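Side-chain contacts in elongation factor G (Thermus thermophilus, PDB 2DY1), which binds GTP with a magnesium ion and probably acts as a GTPase in the elongation phase of protein synthesis: residues 94-99 and 374-379; 239-242 and 246-249. All coordinates share one frame; numbering follows the deposited sequence.

Contact 1: 94-99 and 374-379; sequences ALEAAD and PFARLP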
loop_
_atom_site.group_PDB
_atom_site.type_symbol
_atom_site.label_atom_id
_atom_site.label_comp_id
_atom_site.label_asym_id
_atom_site.label_seq_id
_atom_site.Cartn_x
_atom_site.Cartn_y
_atom_site.Cartn_z
ATOM N N ALA A 94 -8.183 2.116 6.092
ATOM C CA ALA A 94 -9.521 2.702 6.214
ATOM C C ALA A 94 -10.585 1.648 5.939
ATOM O O ALA A 94 -11.591 1.597 6.636
ATOM C CB ALA A 94 -9.688 3.883 5.252
ATOM N N LEU A 95 -10.353 0.802 4.938
ATOM C CA LEU A 95 -11.325 -0.237 4.619
ATOM C C LEU A 95 -11.386 -1.259 5.761
ATOM O O LEU A 95 -12.471 -1.720 6.130
ATOM C CB LEU A 95 -10.980 -0.893 3.266
ATOM C CG LEU A 95 -11.322 0.026 2.074
ATOM C CD1 LEU A 95 -10.608 -0.443 0.827
ATOM C CD2 LEU A 95 -12.842 0.087 1.870
ATOM N N GLU A 96 -10.230 -1.606 6.323
ATOM C CA GLU A 96 -10.175 -2.544 7.463
ATOM C C GLU A 96 -11.015 -2.043 8.621
ATOM O O GLU A 96 -11.658 -2.825 9.342
ATOM C CB GLU A 96 -8.761 -2.639 8.016
ATOM C CG GLU A 96 -7.862 -3.647 7.459
ATOM C CD GLU A 96 -6.724 -3.895 8.431
ATOM O OE1 GLU A 96 -5.836 -4.675 8.104
ATOM O OE2 GLU A 96 -6.737 -3.307 9.541
ATOM N N ALA A 97 -10.972 -0.727 8.826
ATOM C CA ALA A 97 -11.662 -0.066 9.910
ATOM C C ALA A 97 -13.149 0.126 9.753
ATOM O O ALA A 97 -13.821 0.414 10.721
ATOM C CB ALA A 97 -11.020 1.315 10.148
ATOM N N ALA A 98 -13.664 -0.023 8.536
ATOM C CA ALA A 98 -15.082 0.248 8.288
ATOM C C ALA A 98 -15.902 -1.007 8.081
ATOM O O ALA A 98 -15.340 -2.069 7.876
ATOM C CB ALA A 98 -15.211 1.140 7.054
ATOM N N ASP A 99 -17.225 -0.845 8.113
ATOM C CA ASP A 99 -18.123 -1.967 7.892
ATOM C C ASP A 99 -18.745 -1.916 6.492
ATOM O O ASP A 99 -19.524 -2.809 6.120
ATOM C CB ASP A 99 -19.234 -1.993 8.956
ATOM C CG ASP A 99 -18.689 -2.146 10.364
ATOM O OD1 ASP A 99 -17.593 -2.721 10.520
ATOM O OD2 ASP A 99 -19.372 -1.692 11.317
ATOM N N PRO A 374 -10.918 -8.014 11.244
ATOM C CA PRO A 374 -10.703 -7.654 9.833
ATOM C C PRO A 374 -9.217 -7.426 9.567
ATOM O O PRO A 374 -8.507 -6.852 10.396
ATOM C CB PRO A 374 -11.507 -6.359 9.671
ATOM C CG PRO A 374 -12.599 -6.493 10.727
ATOM C CD PRO A 374 -11.868 -7.096 11.898
ATOM N N PHE A 375 -8.732 -7.865 8.414
ATOM C CA PHE A 375 -7.329 -7.688 8.115
ATOM C C PHE A 375 -7.123 -7.557 6.621
ATOM O O PHE A 375 -7.594 -8.387 5.844
ATOM C CB PHE A 375 -6.513 -8.893 8.612
ATOM C CG PHE A 375 -5.026 -8.699 8.500
ATOM C CD1 PHE A 375 -4.332 -8.069 9.515
ATOM C CD2 PHE A 375 -4.343 -9.072 7.345
ATOM C CE1 PHE A 375 -2.967 -7.801 9.388
ATOM C CE2 PHE A 375 -2.971 -8.802 7.211
ATOM C CZ PHE A 375 -2.295 -8.171 8.226
ATOM N N ALA A 376 -6.422 -6.496 6.229
ATOM C CA ALA A 376 -6.090 -6.281 4.834
ATOM C C ALA A 376 -4.575 -6.177 4.782
ATOM O O ALA A 376 -3.975 -5.248 5.348
ATOM C CB ALA A 376 -6.737 -4.995 4.309
ATOM N N ARG A 377 -3.961 -7.154 4.122
ATOM C CA ARG A 377 -2.520 -7.233 3.973
ATOM C C ARG A 377 -2.017 -6.068 3.121
ATOM O O ARG A 377 -2.684 -5.679 2.174
ATOM C CB ARG A 377 -2.171 -8.549 3.271
ATOM C CG ARG A 377 -0.696 -8.896 3.193
ATOM C CD ARG A 377 -0.498 -10.093 2.266
ATOM N NE ARG A 377 -0.826 -9.722 0.897
ATOM C CZ ARG A 377 0.054 -9.206 0.045
ATOM N NH1 ARG A 377 1.320 -9.018 0.418
ATOM N NH2 ARG A 377 -0.339 -8.845 -1.164
ATOM N N LEU A 378 -0.865 -5.504 3.474
ATOM C CA LEU A 378 -0.270 -4.456 2.650
ATOM C C LEU A 378 0.786 -5.108 1.748
ATOM O O LEU A 378 1.607 -5.904 2.214
ATOM C CB LEU A 378 0.419 -3.390 3.502
ATOM C CG LEU A 378 -0.432 -2.576 4.477
ATOM C CD1 LEU A 378 0.417 -1.444 5.009
ATOM C CD2 LEU A 378 -1.659 -2.009 3.786
ATOM N N PRO A 379 0.752 -4.813 0.437
ATOM C CA PRO A 379 1.736 -5.377 -0.490
ATOM C C PRO A 379 3.077 -4.755 -0.103
ATOM O O PRO A 379 3.109 -3.626 0.356
ATOM C CB PRO A 379 1.270 -4.868 -1.855
ATOM C CG PRO A 379 -0.192 -4.518 -1.647
ATOM C CD PRO A 379 -0.207 -3.943 -0.259
#

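Contact 2: 239-242 and 246-249; sequences HEAV and LLYP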
loop_
_atom_site.group_PDB
_atom_site.type_symbol
_atom_site.label_atom_id
_atom_site.label_comp_id
_atom_site.label_asym_id
_atom_site.label_seq_id
_atom_site.Cartn_x
_atom_site.Cartn_y
_atom_site.Cartn_z
ATOM N N HIS A 239 -32.099 -3.537 2.647
ATOM C CA HIS A 239 -31.014 -3.458 3.638
ATOM C C HIS A 239 -30.279 -4.789 3.766
ATOM O O HIS A 239 -29.050 -4.839 3.856
ATOM C CB HIS A 239 -31.576 -3.067 5.005
ATOM C CG HIS A 239 -30.521 -2.749 6.021
ATOM N ND1 HIS A 239 -29.935 -1.500 6.124
ATOM C CD2 HIS A 239 -29.936 -3.517 6.969
ATOM C CE1 HIS A 239 -29.038 -1.519 7.094
ATOM N NE2 HIS A 239 -29.018 -2.731 7.623
ATOM N N GLU A 240 -31.032 -5.884 3.757
ATOM C CA GLU A 240 -30.425 -7.191 3.896
ATOM C C GLU A 240 -29.603 -7.564 2.672
ATOM O O GLU A 240 -28.534 -8.170 2.784
ATOM C CB GLU A 240 -31.543 -8.220 4.165
ATOM C CG GLU A 240 -31.080 -9.623 4.454
ATOM C CD GLU A 240 -30.255 -9.748 5.721
ATOM O OE1 GLU A 240 -30.271 -8.826 6.573
ATOM O OE2 GLU A 240 -29.597 -10.796 5.859
ATOM N N ALA A 241 -30.076 -7.183 1.486
ATOM C CA ALA A 241 -29.340 -7.499 0.278
ATOM C C ALA A 241 -28.015 -6.722 0.228
ATOM O O ALA A 241 -26.999 -7.253 -0.208
ATOM C CB ALA A 241 -30.174 -7.173 -0.975
ATOM N N VAL A 242 -28.055 -5.460 0.642
ATOM C CA VAL A 242 -26.834 -4.652 0.623
ATOM C C VAL A 242 -25.860 -5.221 1.655
ATOM O O VAL A 242 -24.666 -5.333 1.376
ATOM C CB VAL A 242 -27.145 -3.171 0.915
ATOM C CG1 VAL A 242 -25.820 -2.346 0.984
ATOM C CG2 VAL A 242 -28.009 -2.614 -0.218
ATOM N N LEU A 246 -25.108 -8.254 -2.169
ATOM C CA LEU A 246 -25.884 -8.718 -3.315
ATOM C C LEU A 246 -26.419 -7.581 -4.187
ATOM O O LEU A 246 -26.873 -7.810 -5.313
ATOM C CB LEU A 246 -27.042 -9.596 -2.834
ATOM C CG LEU A 246 -26.627 -10.847 -2.044
ATOM C CD1 LEU A 246 -27.879 -11.562 -1.572
ATOM C CD2 LEU A 246 -25.771 -11.758 -2.910
ATOM N N LEU A 247 -26.379 -6.359 -3.659
ATOM C CA LEU A 247 -26.828 -5.196 -4.419
ATOM C C LEU A 247 -25.925 -4.040 -4.020
ATOM O O LEU A 247 -25.553 -3.921 -2.860
ATOM C CB LEU A 247 -28.273 -4.836 -4.102
ATOM C CG LEU A 247 -29.382 -5.782 -4.616
ATOM C CD1 LEU A 247 -30.735 -5.242 -4.157
ATOM C CD2 LEU A 247 -29.313 -5.902 -6.138
ATOM N N TYR A 248 -25.608 -3.186 -4.986
ATOM C CA TYR A 248 -24.742 -2.034 -4.743
ATOM C C TYR A 248 -25.529 -0.770 -5.099
ATOM O O TYR A 248 -25.638 -0.419 -6.270
ATOM C CB TYR A 248 -23.502 -2.129 -5.633
ATOM C CG TYR A 248 -22.758 -3.448 -5.504
ATOM C CD1 TYR A 248 -22.444 -4.199 -6.635
ATOM C CD2 TYR A 248 -22.380 -3.943 -4.251
ATOM C CE1 TYR A 248 -21.776 -5.417 -6.535
ATOM C CE2 TYR A 248 -21.715 -5.159 -4.142
ATOM C CZ TYR A 248 -21.420 -5.889 -5.292
ATOM O OH TYR A 248 -20.769 -7.100 -5.177
ATOM N N PRO A 249 -26.075 -0.065 -4.100
ATOM C CA PRO A 249 -26.840 1.150 -4.409
ATOM C C PRO A 249 -25.968 2.189 -5.098
ATOM O O PRO A 249 -24.788 2.307 -4.769
ATOM C CB PRO A 249 -27.285 1.656 -3.044
ATOM C CG PRO A 249 -27.228 0.433 -2.151
ATOM C CD PRO A 249 -26.001 -0.297 -2.646
HETATM O O HOH W 1 -23.324 -4.352 -0.976
#

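Contact 1: 94-99 and 374-379
Glu96 and Ala376 carry the tight part of this contact. The backbone N of Ala376 donates to Glu96 OE1 over 2.7 Å, and the N-H...O angle of 172° makes the bond nearly straight. The donor meets OE1 on the anti side, 21° out of the carboxylate plane. Glu96 CG stands anti to its own carbonyl carbon (chi1 -90°) and the chain runs extended beyond it, which carries the carboxylate from the helix out to the passing backbone. On the way its methylene lies against the Ala376 methyl, CG to CB 3.6 Å, so that one side chain supplies both an apolar and a polar contact. The other oxygen, OE2, forms a salt bridge with Lys287, whose NZ also bonds Pro374 O; the carboxylate is thus held through both oxygens, and the lysine would probably help to keep it charged.

The rest of the contact is slighter. Pro374 rests its CB on the carbonyl oxygen of Glu96 at 3.6 Å, an apolar touch beside an oxygen that is bonded to Tyr306 OH. The loose, solvent side belongs to Phe375, whose exposed ring presents one face to Glu96 OE1 at a distance, 4.0 Å from OE1 to CD1.

Glu96 lies near the C-terminal end of helix 88-97 in the GTP-binding domain, while 374-379 is an irregular linker between strands 361-363 and 383-389. Arg92 of the same helix bonds Arg377 O, Lys287 comes from strand 285-294, and Pro374 also packs on helix 275-279.

Contact 2: 239-242 and 246-249
The direct polar link joins Leu246 and Ala241: Leu246 N donates to Ala241 O over 2.9 Å. The N-H...O angle is 159°, with the donor tilted 21° from the carbonyl plane. An i+5 to i bond of this kind follows the chain as it leaves helix 231-243. A second polar link is made by a water that donates to both Val242 O, at 2.9 Å, and Leu247 O, at 3.0 Å, bridging two carbonyl oxygens that could not bond each other. Leu247 N is the exception, a buried amide with no partner in the model; it lies 3.6 Å from Ala241 O without bonding it.

The apolar contacts form two patches. In one, Leu247 sends its CD1 to within 3.8 Å of the Ala241 methyl CB. Its CG is anti to the carbonyl carbon (chi1 -71°), which swings the isobutyl group to the helix. In the other, Val242 and Pro249 meet tip to tip, CG2 to CG at 3.7 Å, and CG2 also touches the Pro249 CD at 3.9 Å. An alanine in place of Val242 lacks both methyl branches and would probably open a gap beside Pro249 CG, where CG2 now sits.

Leu247 also packs on Leu157 and Pro249 on Ile159, both of strand 156-165. The chemistry is therefore divided: backbone oxygens, one of them joined directly and two through water, fix the course of the turn from helix to strand 248-252, while small and branched hydrocarbon groups seal its buried side.

The centres of contacts 1 and 2 are 21 Å apart and their nearest atoms about 7 Å, so the two do not touch. Along the chain contact 2 is nested within the loop closed by contact 1: first comes 94-99, then 239-242 and 246-249, and last 374-379, in the loop between strands 361-363 and 383-389. Strand 100-106, which follows helix 88-97, and strand 248-252, which begins in contact 2, belong to the same mixed sheet, with strand 129-134 between them. Contact 2 is thus local, joining a helix to the next strand, whereas contact 1 ties the GTP-binding domain to the linker leading toward strand 383-389. Both lie away from the bound GTP and magnesium ion.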